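Local coordinates for protein diacylglycerol O-acyltransferase (Marinobacter hydrocarbonoclasticus, PDB 6CHJ) that probably catalyses transfer of an acyl group from acyl-CoA to diacylglycerol, giving triacylglycerol and CoA, and is also a wax ester synthase, at residues D8-F11 / L12-K16; S30-E33 / G34-D37; T132-H136 / S137-G141; T415-D419 / Q420-G424. All coordinates share one frame; numbering follows the deposited sequence.

Contact 1: D8-F11 / L12-K16; sequences DQLF and LWLEK
Leu14 N donates to Leu10 O at 3.1 Å, a straight bond (167° at the hydrogen) that closes the last turn of helix 6-13. Trp13 N makes two weak, bent bonds, 3.0 Å each, to Gln9 O and Leu10 O. Leu14 is the first residue to leave helical backbone angles.

Leu10 carries most of the side-chain contact. Its CG stands opposite the backbone N (chi1 -172°), which carries both methyls toward the next turn. CD2 reaches the benzo part of the Trp13 indole, 3.9 Å from CE3, at a slant to the ring. The indole is held from elsewhere: NE1 bonds to Gly198 O, and the ring packs on Ile200 and Val203 of helix 200-212.

Leu14 CG sits between its own N and carbonyl carbon (chi1 54°). There it lies 3.5 Å from Leu10 O, the same oxygen that receives the Leu14 N-H. Its CD2 is turned to Leu10 CD1, though the modelled closeness of the two is doubtful. With an alanine here the isobutyl branch is gone, and Met21 would probably lose an apolar neighbour while Leu10 O loses the cover of CG.

Glu15 CB rests 3.5 Å from Phe11 O. Its carboxylate, beyond the helix end, meets Arg110 and Met21 N, while the Phe11 ring stacks on His136. This is the C-terminal turn of the first helix of the catalytic domain, lying against the HHxxxDG motif of the family.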
loop_
_atom_site.group_PDB
_atom_site.type_symbol
_atom_site.label_atom_id
_atom_site.label_comp_id
_atom_site.label_asym_id
_atom_site.label_seq_id
_atom_site.Cartn_x
_atom_site.Cartn_y
_atom_site.Cartn_z
ATOM N N ASP B 8 21.798 4.443 6.037
ATOM C CA ASP B 8 20.788 3.521 5.522
ATOM C C ASP B 8 20.064 2.798 6.652
ATOM O O ASP B 8 18.842 2.622 6.605
ATOM C CB ASP B 8 21.426 2.499 4.588
ATOM C CG ASP B 8 22.115 3.138 3.406
ATOM O OD1 ASP B 8 22.064 4.386 3.293
ATOM O OD2 ASP B 8 22.709 2.389 2.595
ATOM N N GLN B 9 20.803 2.350 7.665
ATOM C CA GLN B 9 20.171 1.684 8.798
ATOM C C GLN B 9 19.161 2.597 9.488
ATOM O O GLN B 9 18.152 2.128 10.023
ATOM C CB GLN B 9 21.253 1.230 9.773
ATOM C CG GLN B 9 20.822 0.253 10.840
ATOM C CD GLN B 9 21.969 -0.649 11.261
ATOM O OE1 GLN B 9 22.981 -0.747 10.555
ATOM N NE2 GLN B 9 21.825 -1.304 12.412
ATOM N N LEU B 10 19.401 3.904 9.456
ATOM C CA LEU B 10 18.544 4.842 10.172
ATOM C C LEU B 10 17.162 4.943 9.532
ATOM O O LEU B 10 16.149 4.969 10.242
ATOM C CB LEU B 10 19.227 6.215 10.235
ATOM C CG LEU B 10 18.672 7.372 11.068
ATOM C CD1 LEU B 10 17.503 7.988 10.315
ATOM C CD2 LEU B 10 18.284 6.969 12.493
ATOM N N PHE B 11 17.101 5.002 8.197
ATOM C CA PHE B 11 15.815 5.091 7.504
ATOM C C PHE B 11 14.991 3.824 7.690
ATOM O O PHE B 11 13.753 3.880 7.705
ATOM C CB PHE B 11 16.033 5.374 6.012
ATOM C CG PHE B 11 16.526 6.779 5.729
ATOM C CD1 PHE B 11 15.638 7.838 5.667
ATOM C CD2 PHE B 11 17.879 7.041 5.545
ATOM C CE1 PHE B 11 16.074 9.129 5.425
ATOM C CE2 PHE B 11 18.324 8.341 5.301
ATOM C CZ PHE B 11 17.416 9.383 5.245
ATOM N N LEU B 12 15.653 2.674 7.822
ATOM C CA LEU B 12 14.928 1.468 8.184
ATOM C C LEU B 12 14.362 1.605 9.582
ATOM O O LEU B 12 13.212 1.234 9.843
ATOM C CB LEU B 12 15.854 0.254 8.095
ATOM C CG LEU B 12 16.171 -0.276 6.701
ATOM C CD1 LEU B 12 17.173 -1.398 6.796
ATOM C CD2 LEU B 12 14.894 -0.752 6.050
ATOM N N TRP B 13 15.147 2.193 10.481
ATOM C CA TRP B 13 14.842 2.131 11.901
ATOM C C TRP B 13 13.641 3.007 12.254
ATOM O O TRP B 13 12.696 2.543 12.902
ATOM C CB TRP B 13 16.092 2.525 12.692
ATOM C CG TRP B 13 15.904 2.501 14.169
ATOM C CD1 TRP B 13 15.841 1.397 14.986
ATOM C CD2 TRP B 13 15.770 3.635 15.017
ATOM N NE1 TRP B 13 15.670 1.786 16.293
ATOM C CE2 TRP B 13 15.623 3.156 16.340
ATOM C CE3 TRP B 13 15.753 5.020 14.790
ATOM C CZ2 TRP B 13 15.456 4.012 17.426
ATOM C CZ3 TRP B 13 15.592 5.863 15.871
ATOM C CH2 TRP B 13 15.440 5.357 17.170
ATOM N N LEU B 14 13.636 4.266 11.827
ATOM C CA LEU B 14 12.539 5.139 12.220
ATOM C C LEU B 14 11.327 5.007 11.306
ATOM O O LEU B 14 10.387 5.797 11.430
ATOM C CB LEU B 14 12.998 6.600 12.299
ATOM C CG LEU B 14 13.691 7.268 11.123
ATOM C CD1 LEU B 14 12.638 7.952 10.331
ATOM C CD2 LEU B 14 14.661 8.307 11.633
ATOM N N GLU B 15 11.323 4.018 10.414
ATOM C CA GLU B 15 10.140 3.727 9.625
ATOM C C GLU B 15 9.087 3.049 10.493
ATOM O O GLU B 15 9.401 2.197 11.342
ATOM C CB GLU B 15 10.496 2.839 8.427
ATOM C CG GLU B 15 9.299 2.358 7.628
ATOM C CD GLU B 15 9.651 1.999 6.189
ATOM O OE1 GLU B 15 10.385 1.008 5.998
ATOM O OE2 GLU B 15 9.197 2.703 5.249
ATOM N N LYS B 16 7.829 3.439 10.261
ATOM C CA LYS B 16 6.655 2.932 10.960
ATOM C C LYS B 16 5.490 3.101 9.994
ATOM O O LYS B 16 5.644 3.691 8.919
ATOM C CB LYS B 16 6.405 3.682 12.291
ATOM C CG LYS B 16 7.539 3.588 13.342
ATOM C CD LYS B 16 7.596 4.788 14.296
ATOM C CE LYS B 16 8.950 4.846 15.037
ATOM N NZ LYS B 16 9.336 6.237 15.495
#

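Contact 2: S30-E33 / G34-D37; sequences SFPE and GAPD
Phe31 and Ala35 make the main apolar contact, with their CB atoms 4.0 Å apart. Ala35 CB also meets the ring of Pro32, again at 4.0 Å, from CD. The methyl therefore sits inside the bend, against the side chains of Phe31 and Pro32. The Phe31 ring reaches further along the chain. Its CE2 comes to 3.9 Å from Asp37 O, which lies at the ring edge near its plane. Val40 of helix 39-49 also touches this ring.

The backbone forms a type II beta turn from Pro32 to Ala35. Gly34 holds its third position with a positive phi of 79°, which favours glycine. A CB at this residue would also clash with Glu33 O. Ala35 CB is pressed close to Pro32 O, at 3.2 Å.

The polar contact is made by Glu33 with the next residue. The chain leaves CA with CG opposite the backbone N and then bends at CG (chi2 43°), curling the carboxylate back over the turn. OE2 accepts from Gly34 N at 2.5 Å. That bond is very short and bent, 123° at the hydrogen, so its exact length is doubtful.

Arg126 ties the loop to the rest of the fold through Ala35 O, with a long, weak ion pair to Asp37. The chemistry is that of a surface turn: a small apolar cluster on its inner side, and a carboxylate lying close to the Gly34 N-H, though how firmly it is held is uncertain.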
loop_
_atom_site.group_PDB
_atom_site.type_symbol
_atom_site.label_atom_id
_atom_site.label_comp_id
_atom_site.label_asym_id
_atom_site.label_seq_id
_atom_site.Cartn_x
_atom_site.Cartn_y
_atom_site.Cartn_z
ATOM N N SER B 30 4.258 12.962 -22.814
ATOM C CA SER B 30 3.297 12.998 -23.902
ATOM C C SER B 30 3.507 11.779 -24.790
ATOM O O SER B 30 4.606 11.205 -24.831
ATOM C CB SER B 30 3.430 14.290 -24.707
ATOM O OG SER B 30 2.718 15.334 -24.072
ATOM N N PHE B 31 2.435 11.356 -25.461
ATOM C CA PHE B 31 2.579 10.328 -26.486
ATOM C C PHE B 31 3.648 10.765 -27.487
ATOM O O PHE B 31 3.629 11.923 -27.933
ATOM C CB PHE B 31 1.269 10.091 -27.242
ATOM C CG PHE B 31 0.281 9.196 -26.539
ATOM C CD1 PHE B 31 0.349 8.984 -25.162
ATOM C CD2 PHE B 31 -0.750 8.587 -27.263
ATOM C CE1 PHE B 31 -0.589 8.183 -24.520
ATOM C CE2 PHE B 31 -1.688 7.781 -26.625
ATOM C CZ PHE B 31 -1.601 7.576 -25.251
ATOM N N PRO B 32 4.581 9.891 -27.866
ATOM C CA PRO B 32 5.515 10.261 -28.940
ATOM C C PRO B 32 4.729 10.544 -30.213
ATOM O O PRO B 32 3.665 9.961 -30.447
ATOM C CB PRO B 32 6.423 9.031 -29.089
ATOM C CG PRO B 32 6.123 8.149 -27.878
ATOM C CD PRO B 32 4.704 8.475 -27.483
ATOM N N GLU B 33 5.234 11.481 -31.017
ATOM C CA GLU B 33 4.486 11.902 -32.196
ATOM C C GLU B 33 4.193 10.714 -33.103
ATOM O O GLU B 33 5.082 9.908 -33.413
ATOM C CB GLU B 33 5.240 12.990 -32.968
ATOM C CG GLU B 33 4.456 13.607 -34.155
ATOM C CD GLU B 33 2.975 13.903 -33.854
ATOM O OE1 GLU B 33 2.620 15.093 -33.696
ATOM O OE2 GLU B 33 2.155 12.955 -33.810
ATOM N N GLY B 34 2.924 10.599 -33.494
ATOM C CA GLY B 34 2.486 9.527 -34.365
ATOM C C GLY B 34 2.274 8.186 -33.702
ATOM O O GLY B 34 2.468 7.153 -34.349
ATOM N N ALA B 35 1.878 8.170 -32.424
ATOM C CA ALA B 35 1.667 7.001 -31.584
ATOM C C ALA B 35 0.240 6.502 -31.726
ATOM O O ALA B 35 -0.699 7.309 -31.751
ATOM C CB ALA B 35 1.934 7.325 -30.119
ATOM N N PRO B 36 0.066 5.181 -31.796
ATOM C CA PRO B 36 -1.291 4.625 -31.848
ATOM C C PRO B 36 -2.065 4.993 -30.591
ATOM O O PRO B 36 -1.491 5.171 -29.516
ATOM C CB PRO B 36 -1.050 3.116 -31.941
ATOM C CG PRO B 36 0.295 2.923 -31.338
ATOM C CD PRO B 36 1.095 4.136 -31.690
ATOM N N ASP B 37 -3.384 5.124 -30.747
ATOM C CA ASP B 37 -4.304 5.431 -29.655
ATOM C C ASP B 37 -4.039 4.601 -28.401
ATOM O O ASP B 37 -4.327 5.043 -27.285
ATOM C CB ASP B 37 -5.751 5.200 -30.105
ATOM C CG ASP B 37 -6.299 6.345 -30.926
ATOM O OD1 ASP B 37 -5.799 7.473 -30.755
ATOM O OD2 ASP B 37 -7.232 6.118 -31.736
#

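Contact 3: T132-H136 / S137-G141; sequences TKVHH and SLVDG
His136 and Asp140 meet ring to backbone. Asp140 CA stands over one face of the imidazole, 3.8 Å from its centroid and 15° off the ring normal, a CH-pi contact. Asp140 CB leans toward the rim, 3.6 Å from His136 CE1. The carboxylate is turned 57° from the ring plane and does not reach the imidazole. Asp140 CG lies between its own N and carbonyl carbon, which sends the oxygens to the helix start. There OD1 takes Ser143 OG, and OD2 makes a weak bond to Val142 N, so Asp140 is the N-cap of helix 141-150.

The ring of His135 is presented by its edge. ND1 accepts from Ser137 N at 3.0 Å, with the donor tilted from the ring plane, and NE2 bonds to Glu15 OE1. Bonded at both nitrogens, the ring has its rotation fixed. Ser137 OG bonds to Asp8 O in helix 6-13.

His135 O is gripped twice. Val139 N comes nearly end-on at 3.0 Å, while Leu138 N approaches from above the carbonyl plane at 2.8 Å. This tight turn brings Val139 back over the strand, where its CB lies 3.8 Å from Val134 CG1. Residues 135-141 spell HHxxxDG, the active-site signature of this acyltransferase superfamily, running from the end of strand 127-135 to the start of helix 141-150.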
loop_
_atom_site.group_PDB
_atom_site.type_symbol
_atom_site.label_atom_id
_atom_site.label_comp_id
_atom_site.label_asym_id
_atom_site.label_seq_id
_atom_site.Cartn_x
_atom_site.Cartn_y
_atom_site.Cartn_z
ATOM N N THR B 132 7.443 6.302 -9.700
ATOM C CA THR B 132 8.520 5.453 -9.212
ATOM C C THR B 132 8.678 5.628 -7.710
ATOM O O THR B 132 8.654 6.749 -7.210
ATOM C CB THR B 132 9.834 5.796 -9.918
ATOM O OG1 THR B 132 9.633 5.711 -11.332
ATOM C CG2 THR B 132 10.947 4.849 -9.517
ATOM N N LYS B 133 8.854 4.518 -6.996
ATOM C CA LYS B 133 8.936 4.510 -5.536
ATOM C C LYS B 133 10.180 3.726 -5.158
ATOM O O LYS B 133 10.296 2.550 -5.523
ATOM C CB LYS B 133 7.678 3.857 -4.930
ATOM C CG LYS B 133 7.639 3.764 -3.412
ATOM C CD LYS B 133 6.636 2.736 -2.885
ATOM C CE LYS B 133 5.231 2.906 -3.458
ATOM N NZ LYS B 133 4.219 2.743 -2.360
ATOM N N VAL B 134 11.115 4.355 -4.444
ATOM C CA VAL B 134 12.308 3.649 -3.973
ATOM C C VAL B 134 12.533 3.958 -2.502
ATOM O O VAL B 134 12.376 5.105 -2.070
ATOM C CB VAL B 134 13.573 4.000 -4.786
ATOM C CG1 VAL B 134 14.755 3.131 -4.330
ATOM C CG2 VAL B 134 13.324 3.786 -6.267
ATOM N N HIS B 135 12.927 2.942 -1.741
ATOM C CA HIS B 135 13.197 3.147 -0.327
ATOM C C HIS B 135 14.500 3.920 -0.117
ATOM O O HIS B 135 15.514 3.649 -0.764
ATOM C CB HIS B 135 13.259 1.810 0.406
ATOM C CG HIS B 135 13.043 1.940 1.883
ATOM N ND1 HIS B 135 14.069 2.209 2.762
ATOM C CD2 HIS B 135 11.911 1.894 2.625
ATOM C CE1 HIS B 135 13.583 2.286 3.989
ATOM N NE2 HIS B 135 12.275 2.108 3.933
ATOM N N HIS B 136 14.470 4.879 0.817
ATOM C CA HIS B 136 15.645 5.710 1.087
ATOM C C HIS B 136 16.844 4.888 1.574
ATOM O O HIS B 136 17.994 5.268 1.323
ATOM C CB HIS B 136 15.292 6.803 2.107
ATOM C CG HIS B 136 16.108 8.055 1.973
ATOM N ND1 HIS B 136 17.437 8.129 2.336
ATOM C CD2 HIS B 136 15.773 9.292 1.531
ATOM C CE1 HIS B 136 17.887 9.350 2.114
ATOM N NE2 HIS B 136 16.897 10.077 1.627
ATOM N N SER B 137 16.609 3.772 2.267
ATOM C CA SER B 137 17.716 2.878 2.614
ATOM C C SER B 137 18.457 2.367 1.387
ATOM O O SER B 137 19.644 2.046 1.476
ATOM C CB SER B 137 17.222 1.684 3.413
ATOM O OG SER B 137 17.291 1.975 4.793
ATOM N N LEU B 138 17.776 2.269 0.245
ATOM C CA LEU B 138 18.375 1.721 -0.964
ATOM C C LEU B 138 18.895 2.807 -1.896
ATOM O O LEU B 138 19.964 2.649 -2.490
ATOM C CB LEU B 138 17.360 0.840 -1.705
ATOM C CG LEU B 138 17.965 -0.009 -2.820
ATOM C CD1 LEU B 138 18.812 -1.126 -2.214
ATOM C CD2 LEU B 138 16.885 -0.581 -3.732
ATOM N N VAL B 139 18.152 3.895 -2.065
ATOM C CA VAL B 139 18.586 5.034 -2.868
ATOM C C VAL B 139 18.088 6.314 -2.205
ATOM O O VAL B 139 16.885 6.462 -1.958
ATOM C CB VAL B 139 18.069 4.946 -4.316
ATOM C CG1 VAL B 139 18.440 6.195 -5.099
ATOM C CG2 VAL B 139 18.601 3.694 -5.015
ATOM N N ASP B 140 19.005 7.244 -1.925
ATOM C CA ASP B 140 18.605 8.536 -1.374
ATOM C C ASP B 140 17.761 9.307 -2.390
ATOM O O ASP B 140 17.506 8.851 -3.510
ATOM C CB ASP B 140 19.826 9.344 -0.942
ATOM C CG ASP B 140 20.704 9.723 -2.107
ATOM O OD1 ASP B 140 21.651 8.959 -2.407
ATOM O OD2 ASP B 140 20.433 10.763 -2.741
ATOM N N GLY B 141 17.314 10.498 -1.984
ATOM C CA GLY B 141 16.376 11.280 -2.768
ATOM C C GLY B 141 16.911 11.912 -4.041
ATOM O O GLY B 141 16.211 11.941 -5.062
#

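Contact 4: T415-D419 / Q420-G424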
loop_
_atom_site.group_PDB
_atom_site.type_symbol
_atom_site.label_atom_id
_atom_site.label_comp_id
_atom_site.label_asym_id
_atom_site.label_seq_id
_atom_site.Cartn_x
_atom_site.Cartn_y
_atom_site.Cartn_z
ATOM N N THR B 415 12.404 21.175 -7.630
ATOM C CA THR B 415 13.394 20.841 -8.634
ATOM C C THR B 415 13.092 21.703 -9.846
ATOM O O THR B 415 12.045 22.359 -9.924
ATOM C CB THR B 415 13.380 19.339 -8.980
ATOM O OG1 THR B 415 14.447 19.040 -9.890
ATOM C CG2 THR B 415 12.082 18.959 -9.623
ATOM N N SER B 416 14.021 21.708 -10.786
ATOM C CA SER B 416 13.815 22.437 -12.022
ATOM C C SER B 416 14.031 21.496 -13.192
ATOM O O SER B 416 14.800 20.526 -13.112
ATOM C CB SER B 416 14.736 23.669 -12.133
ATOM O OG SER B 416 16.071 23.357 -11.785
ATOM N N TYR B 417 13.308 21.773 -14.266
ATOM C CA TYR B 417 13.444 21.038 -15.519
ATOM C C TYR B 417 13.237 22.055 -16.630
ATOM O O TYR B 417 12.128 22.576 -16.786
ATOM C CB TYR B 417 12.439 19.878 -15.607
ATOM C CG TYR B 417 12.189 19.286 -17.001
ATOM C CD1 TYR B 417 13.236 18.795 -17.789
ATOM C CD2 TYR B 417 10.896 19.191 -17.510
ATOM C CE1 TYR B 417 12.989 18.244 -19.052
ATOM C CE2 TYR B 417 10.644 18.656 -18.762
ATOM C CZ TYR B 417 11.688 18.180 -19.531
ATOM O OH TYR B 417 11.420 17.636 -20.778
ATOM N N ASN B 418 14.315 22.367 -17.353
ATOM C CA ASN B 418 14.275 23.229 -18.533
ATOM C C ASN B 418 13.525 24.531 -18.262
ATOM O O ASN B 418 13.983 25.367 -17.483
ATOM C CB ASN B 418 13.649 22.472 -19.715
ATOM C CG ASN B 418 13.825 23.207 -21.050
ATOM O OD1 ASN B 418 14.950 23.459 -21.494
ATOM N ND2 ASN B 418 12.708 23.560 -21.682
ATOM N N ASP B 419 12.349 24.691 -18.874
ATOM C CA ASP B 419 11.579 25.932 -18.825
ATOM C C ASP B 419 11.066 26.291 -17.438
ATOM O O ASP B 419 10.634 27.432 -17.249
ATOM C CB ASP B 419 10.355 25.843 -19.742
ATOM C CG ASP B 419 10.691 26.049 -21.195
ATOM O OD1 ASP B 419 9.882 25.624 -22.050
ATOM O OD2 ASP B 419 11.758 26.636 -21.487
ATOM N N GLN B 420 11.041 25.356 -16.486
ATOM C CA GLN B 420 10.100 25.483 -15.385
ATOM C C GLN B 420 10.729 25.052 -14.060
ATOM O O GLN B 420 11.792 24.429 -14.008
ATOM C CB GLN B 420 8.818 24.681 -15.684
ATOM C CG GLN B 420 9.057 23.171 -15.876
ATOM C CD GLN B 420 8.056 22.508 -16.816
ATOM O OE1 GLN B 420 7.724 23.044 -17.879
ATOM N NE2 GLN B 420 7.583 21.322 -16.432
ATOM N N VAL B 421 10.044 25.415 -12.980
ATOM C CA VAL B 421 10.390 25.006 -11.622
ATOM C C VAL B 421 9.254 24.124 -11.112
ATOM O O VAL B 421 8.072 24.454 -11.290
ATOM C CB VAL B 421 10.645 26.227 -10.705
ATOM C CG1 VAL B 421 10.512 25.872 -9.240
ATOM C CG2 VAL B 421 12.042 26.781 -10.958
ATOM N N GLU B 422 9.611 22.995 -10.508
ATOM C CA GLU B 422 8.656 21.936 -10.198
ATOM C C GLU B 422 8.444 21.847 -8.693
ATOM O O GLU B 422 9.418 21.728 -7.935
ATOM C CB GLU B 422 9.170 20.600 -10.730
ATOM C CG GLU B 422 9.760 20.718 -12.126
ATOM C CD GLU B 422 8.677 20.673 -13.170
ATOM O OE1 GLU B 422 7.841 21.600 -13.184
ATOM O OE2 GLU B 422 8.649 19.718 -13.968
ATOM N N PHE B 423 7.184 21.909 -8.266
ATOM C CA PHE B 423 6.840 21.868 -6.849
ATOM C C PHE B 423 6.223 20.517 -6.526
ATOM O O PHE B 423 5.201 20.153 -7.114
ATOM C CB PHE B 423 5.854 22.975 -6.468
ATOM C CG PHE B 423 6.485 24.323 -6.257
ATOM C CD1 PHE B 423 6.548 24.880 -4.984
ATOM C CD2 PHE B 423 6.979 25.054 -7.337
ATOM C CE1 PHE B 423 7.100 26.147 -4.780
ATOM C CE2 PHE B 423 7.534 26.324 -7.145
ATOM C CZ PHE B 423 7.587 26.870 -5.872
ATOM N N GLY B 424 6.832 19.789 -5.582
ATOM C CA GLY B 424 6.207 18.605 -5.023
ATOM C C GLY B 424 5.896 18.752 -3.543
ATOM O O GLY B 424 6.812 18.790 -2.715
#
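Gln420 CG lies between its own N and carbonyl carbon (chi1 61°), which lays it against Tyr417 O at 3.3 Å. The chain then extends beside the Tyr417 ring. Glu422 instead bends at CG (chi2 -83°), folding its carboxylate back toward Gln420. Gln420 NE2 thus meets Glu422 OE2 at 3.1 Å, almost straight. OE2 lies in the amide plane, and NE2 comes on the syn side of the carboxylate but tilted out of its plane.

The amide and the phenol ring stand nearly perpendicular, 82° apart. NE2 lies at the ring edge, 4.1 Å from Tyr417 CD2. On the same face of the sheet, Thr415 CG2 packs against Glu422 CB at 3.5 Å.

The backbone is an antiparallel hairpin with a type II' turn from Tyr417 to Gln420. Tyr417 N and O pair with Gln420 O and N. Beyond them Glu422 N gives a short bond to Thr415 O at 2.6 Å, and Thr415 N returns one to Glu422 O at 3.1 Å.

The polar ends also reach strand 393-401: Gln420 NE2 bonds to Glu396 O, Glu422 OE2 to Met398 N and Tyr417 OH to Leu395 O. A leucine in place of Gln420 would probably leave Glu396 O and one carboxylate oxygen of Glu422 each short of a donor. Neutral N-H donors meet OE2 of the buried Glu422, which probably offsets part of the cost of burying a charge.

In the fold
In chain order the contacts run 1, 2, 3, 4. The first three lie in the catalytic domain and contact 4 in the C-terminal domain. Contacts 1 and 3 touch, with centres 12 Å apart: the end of helix 6-13 lies against the histidine motif after strand 127-135. Contact 2 follows strand 22-30, a neighbour of strand 127-135 in the same sheet, yet its centre is 31 Å from contact 3, on the surface. Contact 4 belongs to the second sheet, its centre 20 Å from contact 3. Glu396 of strand 393-401, in the first sheet, bonds to residues of contacts 2 and 4, consistent with the two domains packing as one unit.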